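PDB 1U79: peptidyl-prolyl cis-trans isomerase FKBP13, chloroplastic from Arabidopsis thaliana, which catalyses the cis-trans isomerisation of peptidyl-proline bonds, supplying the major activity of this kind in the chloroplast thylakoid lumen, and regulates accumulation of the Rieske protein. Local coordinates for residues Lys34-Gly39 against Gly54-Phe59; Lys19-Gly24 against Pro82-Gly87; Arg89-Pro94 against Phe121-Ile126; Phe59-Gly64 against Gln72-Ser77. One frame throughout, in Å; residues are numbered along the deposited sequence.

Contacts 1 and 3 are pairings within the same curved antiparallel sheet of the FKBP domain, and they meet where strands 32-40 and 119-128 lie side by side, H36 O facing E124 N and V38 O facing D122 N. Contact 3 is the buried centre, with four backbone bonds and a largely apolar inner face; contact 1 sits at a partly exposed margin, with two backbone bonds and a proline on a histidine. Contact 4 shares F59 with contact 1 and is purely apolar, placing helix 68-75 against the sheet. Contact 2 lies at the surface and is mostly backbone, glycine and water; its G86 and G87 reach Y125 of contact 3.

Contact 1: Lys34-Gly39 against Gly54-Phe59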
loop_
_atom_site.group_PDB
_atom_site.type_symbol
_atom_site.label_atom_id
_atom_site.label_comp_id
_atom_site.label_asym_id
_atom_site.label_seq_id
_atom_site.Cartn_x
_atom_site.Cartn_y
_atom_site.Cartn_z
ATOM N N LYS A 34 1.576 -1.264 12.492
ATOM C CA LYS A 34 0.123 -1.336 12.348
ATOM C C LYS A 34 -0.326 -0.326 11.308
ATOM O O LYS A 34 0.146 0.816 11.306
ATOM C CB LYS A 34 -0.591 -0.959 13.647
ATOM C CG LYS A 34 -0.399 -1.875 14.827
ATOM C CD LYS A 34 -1.249 -1.359 15.982
ATOM C CE LYS A 34 -1.153 -2.243 17.210
ATOM N NZ LYS A 34 -2.032 -1.740 18.306
ATOM N N ALA A 35 -1.253 -0.731 10.446
ATOM C CA ALA A 35 -1.765 0.179 9.442
ATOM C C ALA A 35 -3.211 -0.101 9.091
ATOM O O ALA A 35 -3.613 -1.255 8.939
ATOM C CB ALA A 35 -0.920 0.108 8.174
ATOM N N HIS A 36 -3.998 0.965 8.996
ATOM C CA HIS A 36 -5.382 0.834 8.566
ATOM C C HIS A 36 -5.281 1.136 7.078
ATOM O O HIS A 36 -4.353 1.829 6.652
ATOM C CB HIS A 36 -6.275 1.843 9.280
ATOM C CG HIS A 36 -6.936 1.285 10.499
ATOM N ND1 HIS A 36 -7.845 0.249 10.436
ATOM C CD2 HIS A 36 -6.799 1.588 11.811
ATOM C CE1 HIS A 36 -8.236 -0.061 11.660
ATOM N NE2 HIS A 36 -7.616 0.737 12.511
ATOM N N TYR A 37 -6.202 0.617 6.280
ATOM C CA TYR A 37 -6.136 0.851 4.848
ATOM C C TYR A 37 -7.419 0.527 4.107
ATOM O O TYR A 37 -8.269 -0.215 4.590
ATOM C CB TYR A 37 -5.011 0.002 4.221
ATOM C CG TYR A 37 -5.294 -1.490 4.243
ATOM C CD1 TYR A 37 -5.029 -2.257 5.379
ATOM C CD2 TYR A 37 -5.893 -2.119 3.148
ATOM C CE1 TYR A 37 -5.360 -3.616 5.424
ATOM C CE2 TYR A 37 -6.230 -3.476 3.182
ATOM C CZ TYR A 37 -5.964 -4.214 4.320
ATOM O OH TYR A 37 -6.314 -5.543 4.362
ATOM N N VAL A 38 -7.524 1.097 2.914
ATOM C CA VAL A 38 -8.635 0.866 2.004
ATOM C C VAL A 38 -7.984 0.691 0.644
ATOM O O VAL A 38 -7.261 1.573 0.169
ATOM C CB VAL A 38 -9.619 2.051 1.916
ATOM C CG1 VAL A 38 -10.641 1.777 0.804
ATOM C CG2 VAL A 38 -10.348 2.246 3.248
ATOM N N GLY A 39 -8.222 -0.461 0.030
ATOM C CA GLY A 39 -7.653 -0.732 -1.275
ATOM C C GLY A 39 -8.760 -0.747 -2.305
ATOM O O GLY A 39 -9.778 -1.434 -2.129
ATOM N N GLY A 54 -12.317 -5.204 10.478
ATOM C CA GLY A 54 -12.513 -4.826 11.862
ATOM C C GLY A 54 -11.248 -4.630 12.669
ATOM O O GLY A 54 -11.298 -4.508 13.888
ATOM N N LYS A 55 -10.102 -4.592 12.004
ATOM C CA LYS A 55 -8.848 -4.402 12.716
ATOM C C LYS A 55 -7.758 -3.933 11.769
ATOM O O LYS A 55 -7.797 -4.221 10.571
ATOM C CB LYS A 55 -8.414 -5.707 13.390
ATOM C CG LYS A 55 -8.170 -6.856 12.416
ATOM C CD LYS A 55 -7.586 -8.071 13.121
ATOM C CE LYS A 55 -7.313 -9.199 12.140
ATOM N NZ LYS A 55 -6.674 -10.375 12.800
ATOM N N PRO A 56 -6.777 -3.184 12.293
ATOM C CA PRO A 56 -5.699 -2.711 11.431
ATOM C C PRO A 56 -4.867 -3.922 11.068
ATOM O O PRO A 56 -4.983 -4.974 11.706
ATOM C CB PRO A 56 -4.938 -1.741 12.332
ATOM C CG PRO A 56 -5.089 -2.373 13.683
ATOM C CD PRO A 56 -6.554 -2.770 13.692
ATOM N N LEU A 57 -4.039 -3.791 10.044
ATOM C CA LEU A 57 -3.200 -4.905 9.651
ATOM C C LEU A 57 -1.899 -4.799 10.427
ATOM O O LEU A 57 -1.252 -3.750 10.418
ATOM C CB LEU A 57 -2.913 -4.858 8.148
ATOM C CG LEU A 57 -2.067 -5.997 7.589
ATOM C CD1 LEU A 57 -2.900 -7.279 7.610
ATOM C CD2 LEU A 57 -1.607 -5.681 6.170
ATOM N N THR A 58 -1.529 -5.871 11.124
ATOM C CA THR A 58 -0.280 -5.884 11.869
ATOM C C THR A 58 0.684 -6.753 11.061
ATOM O O THR A 58 0.388 -7.909 10.775
ATOM C CB THR A 58 -0.484 -6.448 13.295
ATOM O OG1 THR A 58 -1.311 -5.545 14.050
ATOM C CG2 THR A 58 0.859 -6.608 14.005
ATOM N N PHE A 59 1.820 -6.187 10.658
ATOM C CA PHE A 59 2.790 -6.924 9.842
ATOM C C PHE A 59 4.167 -6.273 9.906
ATOM O O PHE A 59 4.280 -5.125 10.342
ATOM C CB PHE A 59 2.323 -6.933 8.378
ATOM C CG PHE A 59 2.292 -5.557 7.739
ATOM C CD1 PHE A 59 3.225 -5.203 6.771
ATOM C CD2 PHE A 59 1.334 -4.617 8.115
ATOM C CE1 PHE A 59 3.206 -3.929 6.183
ATOM C CE2 PHE A 59 1.304 -3.344 7.541
ATOM C CZ PHE A 59 2.244 -3.001 6.570
#
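Two backbone hydrogen bonds pair A35 with L57, joining strand 32-40 to the antiparallel strand 57-60 of the FKBP sheet. L57 N gives the straighter one, 166° at the hydrogen, to A35 O at 2.8 Å, arriving above the carbonyl plane. A35 N returns a more bent bond to L57 O at 3.0 Å, within that carbonyl's plane. K34 CA adds a C-H...O contact to the same L57 O, 3.4 Å away, so this oxygen is approached from two neighbouring residues.

The second kind is CH-pi. P56 CB stands over the centre of the H36 imidazole, 3.7 Å from the centroid and 11° off the ring normal. H36 ND1 is meanwhile held by S50 OG, which fixes the ring's rotation, and Y51 stacks on the imidazole.

Apolar contacts lie on the A35 and L57 face. Y37 CG takes the crowded position between backbone N and carbonyl carbon (chi1 68°), swinging the ring across so that CE1 meets L57 CB at 3.9 Å. F59, with CG in the same crowded position, brings CE2 to A35 CB at 4.2 Å, the methyl lying at the ring edge. On the other face K34 and T58 run side by side.

Between the two segments hydrogen bonding thus stays in the backbone; the polar ends of H36 and Y37 are spent on S50 and D48, and P56, whose ring N carries no hydrogen, meets H36 through ring carbons.

Contact 2: Lys19-Gly24 against Pro82-Gly87; sequences KVVGYG and PMLTGG
A type II beta turn, L84 to G87, leads into strand 88-93 of the FKBP sheet, and the loop after strand 15-18 lies across it. The turn is closed by G87 N bonding L84 O at 2.9 Å. The carbonyl of its central peptide, T85 O, is gripped by two successive amides of the other loop. G24 N reaches it at 3.0 Å, on a lone pair and fairly straight at 159°; Y23 N, also 3.0 Å from T85 O, comes nearly along the C=O axis through a more bent bond. The same oxygen lies over one face of the Y23 ring, offset toward its rim. Y23 CG occupies the crowded position between backbone N and carbonyl carbon (chi1 58°), which folds the ring back over the turn and sets CE2 3.6 Å from G86 CA.

Glycines make this closeness possible. G22 CA lies 3.3 Å from T85 O, where a CB would collide with the L84 and T85 carbonyl oxygens, and one on G86 would run into the Y23 ring. Beside them L84 CB packs on G24 O, and its CD1 touches V21 CG1 at 4.0 Å. Two waters complete the junction: water 1 donates to both V21 O and G86 O, and water 2 accepts from G22 N and L84 N. T85 OG1 bonds P25 O, extending the grip along the loop.

K19 and V20 facing K88 form a classic beta bulge, and G86 and G87 facing Y125 a G1 bulge, the kind commonly coupled to a type II turn with glycine at its third position.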
loop_
_atom_site.group_PDB
_atom_site.type_symbol
_atom_site.label_atom_id
_atom_site.label_comp_id
_atom_site.label_asym_id
_atom_site.label_seq_id
_atom_site.Cartn_x
_atom_site.Cartn_y
_atom_site.Cartn_z
ATOM N N LYS A 19 -1.240 12.745 1.866
ATOM C CA LYS A 19 -2.426 13.526 2.217
ATOM C C LYS A 19 -2.217 14.190 3.573
ATOM O O LYS A 19 -2.646 15.318 3.804
ATOM C CB LYS A 19 -3.659 12.617 2.242
ATOM C CG LYS A 19 -4.004 12.035 0.873
ATOM C CD LYS A 19 -5.318 11.269 0.907
ATOM C CE LYS A 19 -5.915 11.140 -0.493
ATOM N NZ LYS A 19 -7.237 10.457 -0.460
ATOM N N VAL A 20 -1.571 13.472 4.480
ATOM C CA VAL A 20 -1.255 14.021 5.788
ATOM C C VAL A 20 0.114 13.491 6.172
ATOM O O VAL A 20 0.312 12.281 6.276
ATOM C CB VAL A 20 -2.260 13.604 6.871
ATOM C CG1 VAL A 20 -1.867 14.249 8.200
ATOM C CG2 VAL A 20 -3.674 14.029 6.477
ATOM N N VAL A 21 1.068 14.398 6.356
ATOM C CA VAL A 21 2.419 14.006 6.736
ATOM C C VAL A 21 2.430 13.587 8.203
ATOM O O VAL A 21 1.866 14.279 9.049
ATOM C CB VAL A 21 3.401 15.178 6.552
ATOM C CG1 VAL A 21 4.799 14.763 7.012
ATOM C CG2 VAL A 21 3.395 15.621 5.105
ATOM N N GLY A 22 3.066 12.454 8.496
ATOM C CA GLY A 22 3.123 11.966 9.865
ATOM C C GLY A 22 3.771 12.956 10.817
ATOM O O GLY A 22 4.422 13.909 10.384
ATOM N N TYR A 23 3.583 12.731 12.114
ATOM C CA TYR A 23 4.145 13.599 13.144
ATOM C C TYR A 23 5.287 12.900 13.876
ATOM O O TYR A 23 6.050 13.535 14.613
ATOM C CB TYR A 23 3.049 13.996 14.141
ATOM C CG TYR A 23 2.382 12.810 14.810
ATOM C CD1 TYR A 23 2.928 12.233 15.945
ATOM C CD2 TYR A 23 1.230 12.241 14.272
ATOM C CE1 TYR A 23 2.349 11.108 16.537
ATOM C CE2 TYR A 23 0.640 11.116 14.853
ATOM C CZ TYR A 23 1.210 10.555 15.983
ATOM O OH TYR A 23 0.662 9.426 16.554
ATOM N N GLY A 24 5.421 11.598 13.646
ATOM C CA GLY A 24 6.461 10.832 14.306
ATOM C C GLY A 24 7.643 10.422 13.440
ATOM O O GLY A 24 7.887 11.009 12.385
ATOM N N PRO A 82 10.019 7.728 2.920
ATOM C CA PRO A 82 9.278 6.876 3.852
ATOM C C PRO A 82 8.079 7.576 4.451
ATOM O O PRO A 82 8.047 8.806 4.549
ATOM C CB PRO A 82 10.298 6.576 4.956
ATOM C CG PRO A 82 11.625 7.055 4.401
ATOM C CD PRO A 82 11.282 8.187 3.514
ATOM N N MET A 83 7.090 6.789 4.856
ATOM C CA MET A 83 5.946 7.361 5.537
ATOM C C MET A 83 6.448 7.604 6.952
ATOM O O MET A 83 7.419 6.976 7.387
ATOM C CB MET A 83 4.779 6.372 5.594
ATOM C CG MET A 83 3.908 6.357 4.362
ATOM S SD MET A 83 2.419 5.366 4.666
ATOM C CE MET A 83 1.459 6.512 5.605
ATOM N N LEU A 84 5.804 8.526 7.662
ATOM C CA LEU A 84 6.171 8.829 9.032
ATOM C C LEU A 84 5.003 8.396 9.893
ATOM O O LEU A 84 3.857 8.405 9.434
ATOM C CB LEU A 84 6.391 10.322 9.228
ATOM C CG LEU A 84 7.388 10.999 8.297
ATOM C CD1 LEU A 84 7.574 12.436 8.762
ATOM C CD2 LEU A 84 8.707 10.239 8.294
ATOM N N THR A 85 5.298 8.017 11.128
ATOM C CA THR A 85 4.279 7.582 12.072
ATOM C C THR A 85 3.141 8.595 12.137
ATOM O O THR A 85 3.375 9.792 12.319
ATOM C CB THR A 85 4.897 7.396 13.477
ATOM O OG1 THR A 85 5.756 6.256 13.456
ATOM C CG2 THR A 85 3.825 7.209 14.540
ATOM N N GLY A 86 1.913 8.101 11.992
ATOM C CA GLY A 86 0.733 8.951 12.034
ATOM C C GLY A 86 0.381 9.572 10.695
ATOM O O GLY A 86 -0.517 10.412 10.597
ATOM N N GLY A 87 1.087 9.167 9.649
ATOM C CA GLY A 87 0.819 9.728 8.340
ATOM C C GLY A 87 -0.283 9.032 7.562
ATOM O O GLY A 87 -0.671 7.901 7.877
HETATM O O HOH W 1 0.013 13.157 10.997
HETATM O O HOH W 2 4.132 10.655 6.596
#

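Contact 3: Arg89-Pro94 against Phe121-Ile126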
loop_
_atom_site.group_PDB
_atom_site.type_symbol
_atom_site.label_atom_id
_atom_site.label_comp_id
_atom_site.label_asym_id
_atom_site.label_seq_id
_atom_site.Cartn_x
_atom_site.Cartn_y
_atom_site.Cartn_z
ATOM N N ARG A 89 -1.149 8.249 3.570
ATOM C CA ARG A 89 -0.620 8.303 2.224
ATOM C C ARG A 89 -1.465 7.529 1.229
ATOM O O ARG A 89 -2.020 6.478 1.548
ATOM C CB ARG A 89 0.806 7.733 2.214
ATOM C CG ARG A 89 1.396 7.547 0.812
ATOM C CD ARG A 89 2.859 7.112 0.856
ATOM N NE ARG A 89 3.736 8.171 1.357
ATOM C CZ ARG A 89 5.058 8.075 1.415
ATOM N NH1 ARG A 89 5.774 9.095 1.879
ATOM N NH2 ARG A 89 5.665 6.956 1.022
ATOM N N THR A 90 -1.570 8.063 0.023
ATOM C CA THR A 90 -2.301 7.366 -1.015
ATOM C C THR A 90 -1.222 6.786 -1.908
ATOM O O THR A 90 -0.230 7.458 -2.205
ATOM C CB THR A 90 -3.199 8.317 -1.827
ATOM O OG1 THR A 90 -4.187 8.884 -0.965
ATOM C CG2 THR A 90 -3.901 7.563 -2.936
ATOM N N LEU A 91 -1.393 5.532 -2.308
ATOM C CA LEU A 91 -0.422 4.879 -3.170
ATOM C C LEU A 91 -1.075 4.354 -4.436
ATOM O O LEU A 91 -2.172 3.787 -4.386
ATOM C CB LEU A 91 0.230 3.685 -2.459
ATOM C CG LEU A 91 1.202 3.839 -1.290
ATOM C CD1 LEU A 91 1.552 2.432 -0.793
ATOM C CD2 LEU A 91 2.477 4.590 -1.732
ATOM N N ARG A 92 -0.393 4.550 -5.563
ATOM C CA ARG A 92 -0.847 4.043 -6.856
ATOM C C ARG A 92 0.216 3.016 -7.206
ATOM O O ARG A 92 1.384 3.365 -7.421
ATOM C CB ARG A 92 -0.889 5.139 -7.916
ATOM C CG ARG A 92 -1.373 4.631 -9.271
ATOM C CD ARG A 92 -1.956 5.765 -10.129
ATOM N NE ARG A 92 -2.447 5.268 -11.419
ATOM C CZ ARG A 92 -1.650 4.991 -12.442
ATOM N NH1 ARG A 92 -0.350 5.174 -12.317
ATOM N NH2 ARG A 92 -2.136 4.524 -13.576
ATOM N N ILE A 93 -0.199 1.752 -7.277
ATOM C CA ILE A 93 0.737 0.657 -7.507
ATOM C C ILE A 93 0.560 -0.071 -8.826
ATOM O O ILE A 93 -0.472 -0.685 -9.062
ATOM C CB ILE A 93 0.613 -0.392 -6.364
ATOM C CG1 ILE A 93 0.730 0.309 -5.005
ATOM C CG2 ILE A 93 1.690 -1.477 -6.528
ATOM C CD1 ILE A 93 0.627 -0.613 -3.809
ATOM N N PRO A 94 1.577 -0.022 -9.701
ATOM C CA PRO A 94 1.465 -0.713 -10.989
ATOM C C PRO A 94 1.403 -2.207 -10.674
ATOM O O PRO A 94 1.924 -2.638 -9.654
ATOM C CB PRO A 94 2.762 -0.339 -11.707
ATOM C CG PRO A 94 3.177 0.941 -11.069
ATOM C CD PRO A 94 2.842 0.722 -9.608
ATOM N N PHE A 121 -4.288 2.514 -2.830
ATOM C CA PHE A 121 -4.486 2.303 -1.403
ATOM C C PHE A 121 -4.413 3.627 -0.670
ATOM O O PHE A 121 -3.652 4.524 -1.053
ATOM C CB PHE A 121 -3.414 1.400 -0.781
ATOM C CG PHE A 121 -3.539 -0.060 -1.126
ATOM C CD1 PHE A 121 -2.892 -0.586 -2.243
ATOM C CD2 PHE A 121 -4.259 -0.921 -0.298
ATOM C CE1 PHE A 121 -2.952 -1.949 -2.531
ATOM C CE2 PHE A 121 -4.327 -2.287 -0.578
ATOM C CZ PHE A 121 -3.672 -2.802 -1.695
ATOM N N ASP A 122 -5.234 3.749 0.364
ATOM C CA ASP A 122 -5.195 4.906 1.238
ATOM C C ASP A 122 -4.604 4.216 2.454
ATOM O O ASP A 122 -5.216 3.305 3.015
ATOM C CB ASP A 122 -6.596 5.435 1.532
ATOM C CG ASP A 122 -6.872 6.752 0.833
ATOM O OD1 ASP A 122 -6.237 7.016 -0.211
ATOM O OD2 ASP A 122 -7.730 7.522 1.317
ATOM N N ILE A 123 -3.388 4.599 2.824
ATOM C CA ILE A 123 -2.732 3.969 3.956
ATOM C C ILE A 123 -2.582 4.895 5.153
ATOM O O ILE A 123 -2.139 6.041 5.025
ATOM C CB ILE A 123 -1.332 3.442 3.556
ATOM C CG1 ILE A 123 -1.475 2.449 2.395
ATOM C CG2 ILE A 123 -0.657 2.780 4.759
ATOM C CD1 ILE A 123 -0.219 1.693 2.056
ATOM N N GLU A 124 -2.968 4.381 6.314
ATOM C CA GLU A 124 -2.845 5.113 7.556
ATOM C C GLU A 124 -1.837 4.355 8.406
ATOM O O GLU A 124 -2.149 3.319 8.997
ATOM C CB GLU A 124 -4.203 5.219 8.255
ATOM C CG GLU A 124 -5.103 6.244 7.579
ATOM C CD GLU A 124 -6.540 6.162 8.016
ATOM O OE1 GLU A 124 -6.816 6.281 9.226
ATOM O OE2 GLU A 124 -7.405 5.986 7.137
ATOM N N TYR A 125 -0.610 4.874 8.426
ATOM C CA TYR A 125 0.481 4.279 9.194
ATOM C C TYR A 125 0.327 4.743 10.636
ATOM O O TYR A 125 0.695 5.869 10.985
ATOM C CB TYR A 125 1.830 4.739 8.625
ATOM C CG TYR A 125 3.046 4.257 9.396
ATOM C CD1 TYR A 125 4.220 5.012 9.417
ATOM C CD2 TYR A 125 3.018 3.059 10.120
ATOM C CE1 TYR A 125 5.336 4.595 10.145
ATOM C CE2 TYR A 125 4.130 2.630 10.850
ATOM C CZ TYR A 125 5.284 3.410 10.855
ATOM O OH TYR A 125 6.379 3.003 11.572
ATOM N N ILE A 126 -0.242 3.879 11.467
ATOM C CA ILE A 126 -0.468 4.187 12.876
ATOM C C ILE A 126 0.840 4.248 13.653
ATOM O O ILE A 126 1.002 5.074 14.553
ATOM C CB ILE A 126 -1.381 3.127 13.528
ATOM C CG1 ILE A 126 -2.639 2.946 12.675
ATOM C CG2 ILE A 126 -1.777 3.566 14.948
ATOM C CD1 ILE A 126 -3.463 4.215 12.534
#
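The centre of the FKBP antiparallel sheet is formed here, strand 88-93 running against strand 119-128 with two hydrogen-bonded pairs, R89 with I123 and L91 with F121. The four bonds are short and near straight; the straightest, I123 N to R89 O at 2.7 Å, reaches 175° at the hydrogen and comes nearly along the C=O axis. L91 N and F121 O are 2.8 Å apart, that bond lying in the carbonyl plane.

The tightly packed side is the face of R89, L91, F121 and I123, turned to helix 68-75. L91 and I123 cross obliquely, L91 CG and I123 CG1 both anti to the carbonyl carbon, and their CD1 methyls touch at 3.4 Å, closer than usual van der Waals contact. Farther along, I93 CD1 meets the F121 ring at CD1, 3.9 Å away, and W70 closes on the same ring edge-to-face. I74 and W70 cover I123. The charged end of R89 leaves this pair of strands altogether: its extended first two torsions carry the guanidinium to a salt bridge with D18, and to the carbonyls of G73 and P81, which would anchor the buried charge.

The other face is looser and partly open to solvent. T90 and D122 form its non-hydrogen-bonded pair and lie side by side, pointing the same way, while K19 makes a long, weak ion pair with D122 OD2. The aspartate's remaining oxygen, OD1, accepts from T90 OG1 at 2.9 Å, though T90 OG1 crowds K19 and is less surely placed; T90 CG2 rests 3.6 Å from the same OD1.

Contact 4: Phe59-Gly64 against Gln72-Ser77; sequences FRIGVG and QGILGS
Q72 begins the last turn of helix 68-75, its CB turned away from residues 59-64. I74 is the first residue to touch. Its CG1 branch, anti to the carbonyl carbon (chi1 -63°), carries CD1 to the edge of the F59 ring, 4.1 Å from CZ and near the ring plane, so the two side chains meet tip to tip. I61 crosses I74 obliquely, its CD1 lying 3.7 Å from I74 CB and 4.0 Å from I74 CG2. I61 gets there with CG1 anti to the backbone N (chi1 -175°). This is the FKBP layout of a short helix packed on the concave face of a curved antiparallel sheet, and the contact is wholly apolar. L75 comes next, its two methyls settling on successive residues: CD1 meets I61 CG1 at 4.1 Å, and CD2 rests on G62 CA at 3.8 Å. G62 has positive phi, and a CB there would clash with L75 CD2; D71 OD1 of the same helix accepts from G62 N. At G76 the chain leaves helical geometry with positive phi, its N making a weak bond to Q72 O.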
loop_
_atom_site.group_PDB
_atom_site.type_symbol
_atom_site.label_atom_id
_atom_site.label_comp_id
_atom_site.label_asym_id
_atom_site.label_seq_id
_atom_site.Cartn_x
_atom_site.Cartn_y
_atom_site.Cartn_z
ATOM N N PHE A 59 1.820 -6.187 10.658
ATOM C CA PHE A 59 2.790 -6.924 9.842
ATOM C C PHE A 59 4.167 -6.273 9.906
ATOM O O PHE A 59 4.280 -5.125 10.342
ATOM C CB PHE A 59 2.323 -6.933 8.378
ATOM C CG PHE A 59 2.292 -5.557 7.739
ATOM C CD1 PHE A 59 3.225 -5.203 6.771
ATOM C CD2 PHE A 59 1.334 -4.617 8.115
ATOM C CE1 PHE A 59 3.206 -3.929 6.183
ATOM C CE2 PHE A 59 1.304 -3.344 7.541
ATOM C CZ PHE A 59 2.244 -3.001 6.570
ATOM N N ARG A 60 5.220 -6.990 9.507
ATOM C CA ARG A 60 6.527 -6.332 9.505
ATOM C C ARG A 60 6.755 -5.740 8.140
ATOM O O ARG A 60 6.433 -6.335 7.115
ATOM C CB ARG A 60 7.738 -7.217 9.836
ATOM C CG ARG A 60 7.584 -8.682 9.979
ATOM C CD ARG A 60 8.583 -9.056 11.068
ATOM N NE ARG A 60 8.144 -8.341 12.255
ATOM C CZ ARG A 60 8.933 -7.792 13.166
ATOM N NH1 ARG A 60 10.248 -7.865 13.062
ATOM N NH2 ARG A 60 8.384 -7.136 14.171
ATOM N N ILE A 61 7.337 -4.557 8.138
ATOM C CA ILE A 61 7.578 -3.839 6.911
ATOM C C ILE A 61 8.973 -4.094 6.359
ATOM O O ILE A 61 9.935 -4.278 7.109
ATOM C CB ILE A 61 7.371 -2.330 7.164
ATOM C CG1 ILE A 61 7.504 -1.549 5.857
ATOM C CG2 ILE A 61 8.364 -1.831 8.232
ATOM C CD1 ILE A 61 6.315 -1.729 4.931
ATOM N N GLY A 62 9.063 -4.130 5.033
ATOM C CA GLY A 62 10.333 -4.311 4.363
ATOM C C GLY A 62 10.923 -5.703 4.255
ATOM O O GLY A 62 12.091 -5.833 3.897
ATOM N N VAL A 63 10.140 -6.743 4.528
ATOM C CA VAL A 63 10.675 -8.098 4.450
ATOM C C VAL A 63 9.854 -9.041 3.577
ATOM O O VAL A 63 9.956 -10.262 3.703
ATOM C CB VAL A 63 10.823 -8.711 5.853
ATOM C CG1 VAL A 63 11.672 -7.798 6.720
ATOM C CG2 VAL A 63 9.462 -8.928 6.484
ATOM N N GLY A 64 9.049 -8.462 2.688
ATOM C CA GLY A 64 8.231 -9.253 1.785
ATOM C C GLY A 64 7.022 -9.937 2.397
ATOM O O GLY A 64 6.622 -11.009 1.954
ATOM N N GLN A 72 7.901 -0.856 -0.528
ATOM C CA GLN A 72 8.538 0.319 -1.102
ATOM C C GLN A 72 7.720 1.580 -0.836
ATOM O O GLN A 72 8.278 2.638 -0.554
ATOM C CB GLN A 72 8.731 0.153 -2.615
ATOM C CG GLN A 72 9.472 -1.117 -3.019
ATOM C CD GLN A 72 9.704 -1.208 -4.524
ATOM O OE1 GLN A 72 9.146 -0.435 -5.301
ATOM N NE2 GLN A 72 10.524 -2.164 -4.937
ATOM N N GLY A 73 6.398 1.449 -0.907
ATOM C CA GLY A 73 5.515 2.584 -0.704
ATOM C C GLY A 73 5.449 3.129 0.707
ATOM O O GLY A 73 5.089 4.288 0.900
ATOM N N ILE A 74 5.787 2.302 1.695
ATOM C CA ILE A 74 5.751 2.727 3.088
ATOM C C ILE A 74 7.157 2.980 3.638
ATOM O O ILE A 74 7.391 3.933 4.374
ATOM C CB ILE A 74 5.063 1.654 3.958
ATOM C CG1 ILE A 74 3.610 1.495 3.512
ATOM C CG2 ILE A 74 5.138 2.031 5.433
ATOM C CD1 ILE A 74 2.924 0.264 4.105
ATOM N N LEU A 75 8.096 2.128 3.260
ATOM C CA LEU A 75 9.466 2.256 3.736
ATOM C C LEU A 75 10.264 3.209 2.854
ATOM O O LEU A 75 11.285 3.758 3.274
ATOM C CB LEU A 75 10.134 0.879 3.732
ATOM C CG LEU A 75 11.291 0.644 4.698
ATOM C CD1 LEU A 75 10.828 0.882 6.130
ATOM C CD2 LEU A 75 11.783 -0.789 4.538
ATOM N N GLY A 76 9.801 3.395 1.624
ATOM C CA GLY A 76 10.513 4.271 0.717
ATOM C C GLY A 76 11.325 3.481 -0.282
ATOM O O GLY A 76 11.613 2.301 -0.068
ATOM N N SER A 77 11.698 4.150 -1.369
ATOM C CA SER A 77 12.467 3.568 -2.462
ATOM C C SER A 77 13.011 4.772 -3.243
ATOM O O SER A 77 12.854 5.907 -2.810
ATOM C CB SER A 77 11.526 2.744 -3.353
ATOM O OG SER A 77 12.235 1.975 -4.307
#